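Local coordinates for protein Maltose/maltodextrin transport permease homologue (Bdellovibrio bacteriovorus HD100, PDB 6FFL) that binds maltotriose as the fused MalE solute-binding domain of a MalF permease, and so probably captures maltodextrins for uptake by an ABC transporter, at residues Pro59-Gly64 against Lys289-Leu294; Ala20-Lys25 against Gln300-Glu305; Gly308-Asn313 against Asp320-Asn325. All coordinates share one frame; numbering follows the deposited sequence. Where two conformers were deposited one is given.

Interaction 1. Residues Pro59-Gly64 against Lys289-Leu294; sequences PELVYG and KLLKYL
With chi1 at -82° Leu61 sets CG opposite its own carbonyl carbon and turns its two methyls to helix 281-294; there Leu290 (chi1 -175°) and Leu291 both carry CG on the side away from their backbone N. The fork of Leu61 is thereby shared between two consecutive helix residues. Leu61 was deposited in two conformers, and the exact methyl contacts belong to the one described here. Its CD1 lies against the Leu290 branch, 3.7 Å from Leu290 CD2 and 3.9 Å from Leu290 CG, and also passes 4.1 Å from the backbone N of Leu291. The other methyl, CD2, sits 4.1 Å from Leu291 CB, where the two side chains run almost perpendicular to each other.

Strand 61-65 belongs to the central sheet of one lobe of the periplasmic binding protein fold, between strands 4-9 and 266-274, and helix 281-294 covers one face of it. Leu274 adds to the strand side of the Leu61 packing, while Leu23 and Phe26 of helix 13-29 cover Leu290 and Tyr272 lies against Leu291. The backbone of Leu61 is bonded to Gln6 and Trp8, while its side chain turns to the helix. The side chains that touch are all aliphatic and buried, so this sheet-to-helix join rests on van der Waals packing and the exclusion of water, without directional bonds between the two segments.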
loop_
_atom_site.group_PDB
_atom_site.type_symbol
_atom_site.label_atom_id
_atom_site.label_comp_id
_atom_site.label_asym_id
_atom_site.label_seq_id
_atom_site.Cartn_x
_atom_site.Cartn_y
_atom_site.Cartn_z
ATOM N N PRO A 59 -17.644 2.209 -12.757
ATOM C CA PRO A 59 -18.256 2.983 -11.676
ATOM C C PRO A 59 -17.937 4.468 -11.783
ATOM O O PRO A 59 -16.919 4.871 -12.345
ATOM C CB PRO A 59 -17.601 2.389 -10.427
ATOM C CG PRO A 59 -16.211 2.068 -10.906
ATOM C CD PRO A 59 -16.398 1.547 -12.323
ATOM N N GLU A 60 -18.817 5.280 -11.183
ATOM C CA GLU A 60 -18.587 6.724 -11.148
ATOM C C GLU A 60 -17.324 7.063 -10.364
ATOM O O GLU A 60 -16.571 7.969 -10.743
ATOM C CB GLU A 60 -19.797 7.438 -10.534
ATOM C CG GLU A 60 -21.017 7.560 -11.471
ATOM C CD GLU A 60 -21.924 6.331 -11.433
ATOM O OE1 GLU A 60 -21.618 5.370 -10.700
ATOM O OE2 GLU A 60 -22.947 6.323 -12.143
ATOM N N LEU A 61 -17.078 6.354 -9.267
ATOM C CA LEU A 61 -15.923 6.592 -8.415
ATOM C C LEU A 61 -15.097 5.321 -8.305
ATOM O O LEU A 61 -15.648 4.226 -8.166
ATOM C CB LEU A 61 -16.351 7.048 -7.009
ATOM C CG LEU A 61 -16.672 8.539 -6.868
ATOM C CD1 LEU A 61 -17.478 8.789 -5.607
ATOM C CD2 LEU A 61 -15.384 9.353 -6.851
ATOM N N VAL A 62 -13.774 5.470 -8.356
ATOM C CA VAL A 62 -12.844 4.366 -8.132
ATOM C C VAL A 62 -11.816 4.816 -7.101
ATOM O O VAL A 62 -11.374 5.968 -7.121
ATOM C CB VAL A 62 -12.179 3.891 -9.448
ATOM C CG1 VAL A 62 -11.390 5.019 -10.129
ATOM C CG2 VAL A 62 -11.295 2.673 -9.192
ATOM N N TYR A 63 -11.470 3.924 -6.168
ATOM C CA TYR A 63 -10.611 4.266 -5.032
ATOM C C TYR A 63 -9.473 3.265 -4.948
ATOM O O TYR A 63 -9.724 2.065 -4.838
ATOM C CB TYR A 63 -11.403 4.247 -3.724
ATOM C CG TYR A 63 -10.589 4.513 -2.467
ATOM C CD1 TYR A 63 -9.921 3.476 -1.799
ATOM C CD2 TYR A 63 -10.514 5.798 -1.933
ATOM C CE1 TYR A 63 -9.183 3.724 -0.637
ATOM C CE2 TYR A 63 -9.798 6.056 -0.769
ATOM C CZ TYR A 63 -9.138 5.020 -0.126
ATOM O OH TYR A 63 -8.422 5.288 1.025
ATOM N N GLY A 64 -8.237 3.756 -4.948
ATOM C CA GLY A 64 -7.089 2.877 -4.787
ATOM C C GLY A 64 -5.784 3.640 -4.710
ATOM O O GLY A 64 -5.760 4.879 -4.686
ATOM N N LYS A 289 -20.748 15.105 -5.375
ATOM C CA LYS A 289 -21.189 15.245 -3.989
ATOM C C LYS A 289 -20.587 14.158 -3.111
ATOM O O LYS A 289 -20.094 14.434 -2.013
ATOM C CB LYS A 289 -22.714 15.202 -3.903
ATOM C CG LYS A 289 -23.404 16.459 -4.375
ATOM C CD LYS A 289 -24.909 16.315 -4.255
ATOM C CE LYS A 289 -25.563 17.625 -3.862
ATOM N NZ LYS A 289 -26.950 17.689 -4.383
ATOM N N LEU A 290 -20.607 12.911 -3.588
ATOM C CA LEU A 290 -20.066 11.813 -2.800
ATOM C C LEU A 290 -18.560 11.955 -2.617
ATOM O O LEU A 290 -18.037 11.694 -1.527
ATOM C CB LEU A 290 -20.409 10.480 -3.462
ATOM C CG LEU A 290 -19.991 9.240 -2.671
ATOM C CD1 LEU A 290 -20.693 9.238 -1.316
ATOM C CD2 LEU A 290 -20.321 7.980 -3.450
ATOM N N LEU A 291 -17.853 12.356 -3.679
ATOM C CA LEU A 291 -16.408 12.574 -3.600
ATOM C C LEU A 291 -16.057 13.633 -2.559
ATOM O O LEU A 291 -15.108 13.468 -1.781
ATOM C CB LEU A 291 -15.882 12.990 -4.976
ATOM C CG LEU A 291 -14.460 13.537 -5.069
ATOM C CD1 LEU A 291 -13.517 12.447 -4.717
ATOM C CD2 LEU A 291 -14.166 14.057 -6.474
ATOM N N LYS A 292 -16.788 14.746 -2.555
ATOM C CA LYS A 292 -16.538 15.783 -1.560
ATOM C C LYS A 292 -16.850 15.279 -0.154
ATOM O O LYS A 292 -16.120 15.582 0.796
ATOM C CB LYS A 292 -17.364 17.027 -1.881
ATOM C CG LYS A 292 -16.950 17.758 -3.170
ATOM C CD LYS A 292 -17.920 18.927 -3.432
ATOM C CE LYS A 292 -17.504 19.774 -4.623
ATOM N NZ LYS A 292 -18.555 20.791 -4.973
ATOM N N TYR A 293 -17.923 14.503 -0.002
ATOM C CA TYR A 293 -18.266 13.971 1.316
ATOM C C TYR A 293 -17.207 12.989 1.822
ATOM O O TYR A 293 -16.799 13.048 2.994
ATOM C CB TYR A 293 -19.638 13.302 1.267
ATOM C CG TYR A 293 -20.002 12.601 2.551
ATOM C CD1 TYR A 293 -20.328 13.330 3.689
ATOM C CD2 TYR A 293 -20.021 11.218 2.627
ATOM C CE1 TYR A 293 -20.659 12.697 4.873
ATOM C CE2 TYR A 293 -20.356 10.572 3.806
ATOM C CZ TYR A 293 -20.671 11.318 4.923
ATOM O OH TYR A 293 -21.002 10.684 6.095
ATOM N N LEU A 294 -16.758 12.066 0.967
ATOM C CA LEU A 294 -15.850 11.023 1.435
ATOM C C LEU A 294 -14.449 11.547 1.693
ATOM O O LEU A 294 -13.648 10.837 2.311
ATOM C CB LEU A 294 -15.793 9.859 0.436
ATOM C CG LEU A 294 -17.088 9.047 0.317
ATOM C CD1 LEU A 294 -16.985 8.016 -0.808
ATOM C CD2 LEU A 294 -17.441 8.380 1.646
#

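Interaction 2. Residues Ala20-Lys25 against Gln300-Glu305; sequences AEALEK and QLLFAE
Leu302 reaches from helix 297-307 to helix 13-29. CB leaves the helix toward the other segment, and a chi1 of -177° puts CG opposite the backbone N; neither atom comes as near to the facing helix as the two methyls that branch beyond them. CD1 lies by the carboxylate end of Glu21, 3.8 Å from Glu21 OE2 and 4.1 Å from Glu21 CD. CD2 turns to the inner part of the same chain, 4.0 Å from Glu21 CD and 4.1 Å from Glu21 CG, and also meets Ala22, with 4.5 Å to Ala22 CB and 4.4 Å to the backbone N of Ala22. The small Ala22 side chain is consistent with this approach of Leu302 CD2 to the backbone N.

The two helices are neighbours on the outside of one lobe of the periplasmic binding protein fold, although some 270 residues separate them in the chain. Tyr293 of helix 281-294 sends its OH to Ala22 O in a weak hydrogen bond, bringing a third helix to this spot.

Glu21, partly exposed, is extended, with chi1 174° and chi2 175°, and crosses Leu302 at a slant; its OE1 forms a salt bridge with Lys306, which lies on the same helix as Leu302, just past the segment.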
loop_
_atom_site.group_PDB
_atom_site.type_symbol
_atom_site.label_atom_id
_atom_site.label_comp_id
_atom_site.label_asym_id
_atom_site.label_seq_id
_atom_site.Cartn_x
_atom_site.Cartn_y
_atom_site.Cartn_z
ATOM N N ALA A 20 -18.781 1.775 4.904
ATOM C CA ALA A 20 -20.206 1.471 4.982
ATOM C C ALA A 20 -20.929 2.428 5.926
ATOM O O ALA A 20 -22.035 2.889 5.623
ATOM C CB ALA A 20 -20.412 0.022 5.424
ATOM N N GLU A 21 -20.326 2.733 7.079
ATOM C CA GLU A 21 -20.946 3.686 7.995
ATOM C C GLU A 21 -21.050 5.067 7.355
ATOM O O GLU A 21 -22.086 5.735 7.462
ATOM C CB GLU A 21 -20.151 3.755 9.301
ATOM C CG GLU A 21 -20.630 4.825 10.274
ATOM C CD GLU A 21 -19.898 4.794 11.608
ATOM O OE1 GLU A 21 -19.107 3.855 11.848
ATOM O OE2 GLU A 21 -20.120 5.711 12.426
ATOM N N ALA A 22 -19.988 5.502 6.674
ATOM C CA ALA A 22 -20.015 6.799 6.008
ATOM C C ALA A 22 -21.054 6.828 4.893
ATOM O O ALA A 22 -21.770 7.820 4.731
ATOM C CB ALA A 22 -18.624 7.128 5.461
ATOM N N LEU A 23 -21.142 5.753 4.104
ATOM C CA LEU A 23 -22.109 5.725 3.009
ATOM C C LEU A 23 -23.536 5.731 3.539
ATOM O O LEU A 23 -24.427 6.336 2.939
ATOM C CB LEU A 23 -21.869 4.502 2.124
ATOM C CG LEU A 23 -20.597 4.484 1.274
ATOM C CD1 LEU A 23 -20.568 3.223 0.415
ATOM C CD2 LEU A 23 -20.525 5.741 0.400
ATOM N N GLU A 24 -23.765 5.067 4.673
ATOM C CA GLU A 24 -25.094 5.061 5.269
ATOM C C GLU A 24 -25.506 6.472 5.678
ATOM O O GLU A 24 -26.652 6.883 5.460
ATOM C CB GLU A 24 -25.096 4.092 6.453
ATOM C CG GLU A 24 -26.339 4.056 7.310
ATOM C CD GLU A 24 -26.148 3.153 8.523
ATOM O OE1 GLU A 24 -25.863 1.949 8.331
ATOM O OE2 GLU A 24 -26.266 3.647 9.664
ATOM N N LYS A 25 -24.570 7.244 6.238
ATOM C CA LYS A 25 -24.865 8.628 6.597
ATOM C C LYS A 25 -25.073 9.488 5.355
ATOM O O LYS A 25 -25.951 10.360 5.346
ATOM C CB LYS A 25 -23.731 9.201 7.452
ATOM C CG LYS A 25 -23.885 10.649 7.848
ATOM C CD LYS A 25 -23.731 10.810 9.345
ATOM C CE LYS A 25 -24.205 12.191 9.792
ATOM N NZ LYS A 25 -23.269 13.273 9.383
ATOM N N GLN A 300 -12.855 11.792 7.204
ATOM C CA GLN A 300 -11.443 11.507 7.468
ATOM C C GLN A 300 -11.207 11.196 8.941
ATOM O O GLN A 300 -10.421 10.303 9.279
ATOM C CB GLN A 300 -10.578 12.690 7.043
ATOM C CG GLN A 300 -10.602 12.978 5.546
ATOM C CD GLN A 300 -9.384 13.761 5.099
ATOM O OE1 GLN A 300 -8.393 13.839 5.823
ATOM N NE2 GLN A 300 -9.448 14.340 3.894
ATOM N N LEU A 301 -11.870 11.928 9.831
ATOM C CA LEU A 301 -11.685 11.688 11.256
ATOM C C LEU A 301 -12.409 10.437 11.734
ATOM O O LEU A 301 -12.030 9.873 12.765
ATOM C CB LEU A 301 -12.141 12.910 12.055
ATOM C CG LEU A 301 -11.246 14.149 11.911
ATOM C CD1 LEU A 301 -11.844 15.354 12.658
ATOM C CD2 LEU A 301 -9.821 13.854 12.377
ATOM N N LEU A 302 -13.451 10.002 11.027
ATOM C CA LEU A 302 -14.046 8.704 11.327
ATOM C C LEU A 302 -13.040 7.586 11.083
ATOM O O LEU A 302 -12.870 6.692 11.925
ATOM C CB LEU A 302 -15.301 8.494 10.480
ATOM C CG LEU A 302 -16.087 7.208 10.725
ATOM C CD1 LEU A 302 -16.617 7.153 12.152
ATOM C CD2 LEU A 302 -17.227 7.120 9.712
ATOM N N PHE A 303 -12.358 7.625 9.931
ATOM C CA PHE A 303 -11.286 6.666 9.661
ATOM C C PHE A 303 -10.163 6.821 10.673
ATOM O O PHE A 303 -9.649 5.832 11.207
ATOM C CB PHE A 303 -10.736 6.845 8.243
ATOM C CG PHE A 303 -11.587 6.220 7.178
ATOM C CD1 PHE A 303 -11.496 4.862 6.916
ATOM C CD2 PHE A 303 -12.466 6.989 6.430
ATOM C CE1 PHE A 303 -12.263 4.281 5.938
ATOM C CE2 PHE A 303 -13.244 6.411 5.454
ATOM C CZ PHE A 303 -13.145 5.044 5.210
ATOM N N ALA A 304 -9.758 8.064 10.943
ATOM C CA ALA A 304 -8.689 8.278 11.917
ATOM C C ALA A 304 -9.050 7.671 13.269
ATOM O O ALA A 304 -8.204 7.061 13.931
ATOM C CB ALA A 304 -8.388 9.776 12.048
ATOM N N GLU A 305 -10.318 7.783 13.670
ATOM C CA GLU A 305 -10.729 7.283 14.976
ATOM C C GLU A 305 -10.830 5.762 15.001
ATOM O O GLU A 305 -10.431 5.129 15.986
ATOM C CB GLU A 305 -12.063 7.914 15.369
ATOM C CG GLU A 305 -12.664 7.396 16.665
ATOM C CD GLU A 305 -13.987 8.074 16.976
ATOM O OE1 GLU A 305 -14.976 7.816 16.255
ATOM O OE2 GLU A 305 -14.032 8.885 17.924
#

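Interaction 3. Residues Gly308-Asn313 against Asp320-Asn325; sequences GVLPSN and DIVKNN
Val322 overlaps the Pro311 ring: its CG2 stands 3.6 Å from Pro311 CD and 3.7 Å from Pro311 CG, the two side chains sliding past each other in opposite directions. The second branch, CG1, which a chi1 of 175° swings away from the backbone N, reaches Leu310 CD1 at 4.1 Å, so the valine straddles two consecutive residues of the facing chain.

Leu310 and Pro311 form a short, weakly bonded strand, which pairs antiparallel with 111-112 through a backbone bond between Leu310 and Val112. In this lobe of the binding-protein fold the chain then folds back on itself locally, helix 320-323 lying over the strand. Gly308 lies about 14 Å from a bound glucose unit. Pro311 is also covered by Gln300 of helix 297-307.

At the far end of the contact Asn325 ND2 gives a weak hydrogen bond to Gly308 O, 2.8 Å long but bent to 124° at the hydrogen. Gly308, with positive phi, is the first residue to leave helix 297-307. The amide oxygen of Asn325 bonds Leu327 N, capping the start of helix 328-335, so one side chain bridges the exit of one helix and the entry of the next.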
loop_
_atom_site.group_PDB
_atom_site.type_symbol
_atom_site.label_atom_id
_atom_site.label_comp_id
_atom_site.label_asym_id
_atom_site.label_seq_id
_atom_site.Cartn_x
_atom_site.Cartn_y
_atom_site.Cartn_z
ATOM N N GLY A 308 -7.217 4.359 12.680
ATOM C CA GLY A 308 -5.970 4.876 13.205
ATOM C C GLY A 308 -5.041 5.545 12.222
ATOM O O GLY A 308 -3.885 5.801 12.580
ATOM N N VAL A 309 -5.501 5.851 11.004
ATOM C CA VAL A 309 -4.625 6.393 9.967
ATOM C C VAL A 309 -4.597 7.919 10.005
ATOM O O VAL A 309 -5.452 8.559 10.630
ATOM C CB VAL A 309 -5.045 5.883 8.573
ATOM C CG1 VAL A 309 -4.885 4.359 8.505
ATOM C CG2 VAL A 309 -6.476 6.291 8.249
ATOM N N LEU A 310 -3.614 8.505 9.322
ATOM C CA LEU A 310 -3.388 9.949 9.337
ATOM C C LEU A 310 -4.252 10.645 8.283
ATOM O O LEU A 310 -4.115 10.340 7.092
ATOM C CB LEU A 310 -1.918 10.241 9.061
ATOM C CG LEU A 310 -1.470 11.702 9.061
ATOM C CD1 LEU A 310 -1.558 12.289 10.459
ATOM C CD2 LEU A 310 -0.056 11.806 8.479
ATOM N N PRO A 311 -5.096 11.610 8.653
ATOM C CA PRO A 311 -5.882 12.332 7.641
ATOM C C PRO A 311 -5.003 13.026 6.612
ATOM O O PRO A 311 -3.886 13.461 6.898
ATOM C CB PRO A 311 -6.662 13.372 8.466
ATOM C CG PRO A 311 -6.809 12.714 9.813
ATOM C CD PRO A 311 -5.492 11.992 10.022
ATOM N N SER A 312 -5.555 13.177 5.412
ATOM C CA SER A 312 -4.905 13.990 4.396
ATOM C C SER A 312 -5.179 15.477 4.585
ATOM O O SER A 312 -4.367 16.311 4.172
ATOM C CB SER A 312 -5.376 13.550 3.012
ATOM O OG SER A 312 -6.781 13.658 2.918
ATOM N N ASN A 313 -6.321 15.833 5.177
ATOM C CA ASN A 313 -6.641 17.237 5.389
ATOM C C ASN A 313 -5.781 17.793 6.523
ATOM O O ASN A 313 -5.689 17.190 7.593
ATOM C CB ASN A 313 -8.126 17.396 5.706
ATOM C CG ASN A 313 -8.510 18.836 5.960
ATOM O OD1 ASN A 313 -8.225 19.381 7.020
ATOM N ND2 ASN A 313 -9.153 19.465 4.972
ATOM N N ASP A 320 -8.003 15.996 18.431
ATOM C CA ASP A 320 -7.583 15.076 19.490
ATOM C C ASP A 320 -7.503 13.640 18.996
ATOM O O ASP A 320 -6.694 12.852 19.500
ATOM C CB ASP A 320 -8.565 15.140 20.661
ATOM C CG ASP A 320 -8.254 16.269 21.615
ATOM O OD1 ASP A 320 -9.100 16.547 22.490
ATOM O OD2 ASP A 320 -7.175 16.885 21.475
ATOM N N ILE A 321 -8.365 13.274 18.050
ATOM C CA ILE A 321 -8.353 11.923 17.500
ATOM C C ILE A 321 -6.981 11.595 16.920
ATOM O O ILE A 321 -6.461 10.481 17.087
ATOM C CB ILE A 321 -9.465 11.795 16.448
ATOM C CG1 ILE A 321 -10.842 11.914 17.107
ATOM C CG2 ILE A 321 -9.319 10.500 15.656
ATOM C CD1 ILE A 321 -11.998 11.961 16.103
ATOM N N VAL A 322 -6.373 12.569 16.244
ATOM C CA VAL A 322 -5.058 12.397 15.644
ATOM C C VAL A 322 -3.959 12.556 16.687
ATOM O O VAL A 322 -3.046 11.726 16.780
ATOM C CB VAL A 322 -4.890 13.398 14.488
ATOM C CG1 VAL A 322 -3.483 13.347 13.912
ATOM C CG2 VAL A 322 -5.913 13.092 13.398
ATOM N N LYS A 323 -4.034 13.627 17.481
ATOM C CA LYS A 323 -2.966 13.933 18.428
ATOM C C LYS A 323 -2.813 12.855 19.491
ATOM O O LYS A 323 -1.701 12.620 19.970
ATOM C CB LYS A 323 -3.222 15.284 19.099
ATOM C CG LYS A 323 -3.037 16.500 18.200
ATOM C CD LYS A 323 -3.382 17.767 18.963
ATOM C CE LYS A 323 -3.030 19.016 18.184
ATOM N NZ LYS A 323 -3.568 20.229 18.873
ATOM N N ASN A 324 -3.901 12.185 19.865
ATOM C CA ASN A 324 -3.870 11.191 20.936
ATOM C C ASN A 324 -3.626 9.772 20.443
ATOM O O ASN A 324 -3.646 8.841 21.252
ATOM C CB ASN A 324 -5.177 11.215 21.728
ATOM C CG ASN A 324 -5.342 12.484 22.537
ATOM O OD1 ASN A 324 -4.380 13.225 22.742
ATOM N ND2 ASN A 324 -6.563 12.741 23.001
ATOM N N ASN A 325 -3.430 9.581 19.151
ATOM C CA ASN A 325 -3.185 8.254 18.609
ATOM C C ASN A 325 -1.733 7.886 18.879
ATOM O O ASN A 325 -0.830 8.552 18.363
ATOM C CB ASN A 325 -3.500 8.267 17.113
ATOM C CG ASN A 325 -3.227 6.931 16.416
ATOM O OD1 ASN A 325 -2.573 6.026 16.955
ATOM N ND2 ASN A 325 -3.734 6.813 15.192
#

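All three contacts belong to one lobe of the binding-protein fold. The segments of interaction 1 both lie between those of interaction 2 in sequence, whereas interaction 3 follows as a short local closure of only six intervening residues. Interaction 2 lies 13 Å, centre to centre, from each of the others, which are 21 Å apart and do not touch. It meets interaction 1 where Leu294 CD2 packs 4.2 Å from Ala22 CB, and interaction 3 where Gln300 OE1 accepts a probable hydrogen bond from Asn313 N. Consecutive helices 281-294 and 297-307 and strand 310-311 thus join the central sheet, helix 13-29 and helix 320-323 within that lobe.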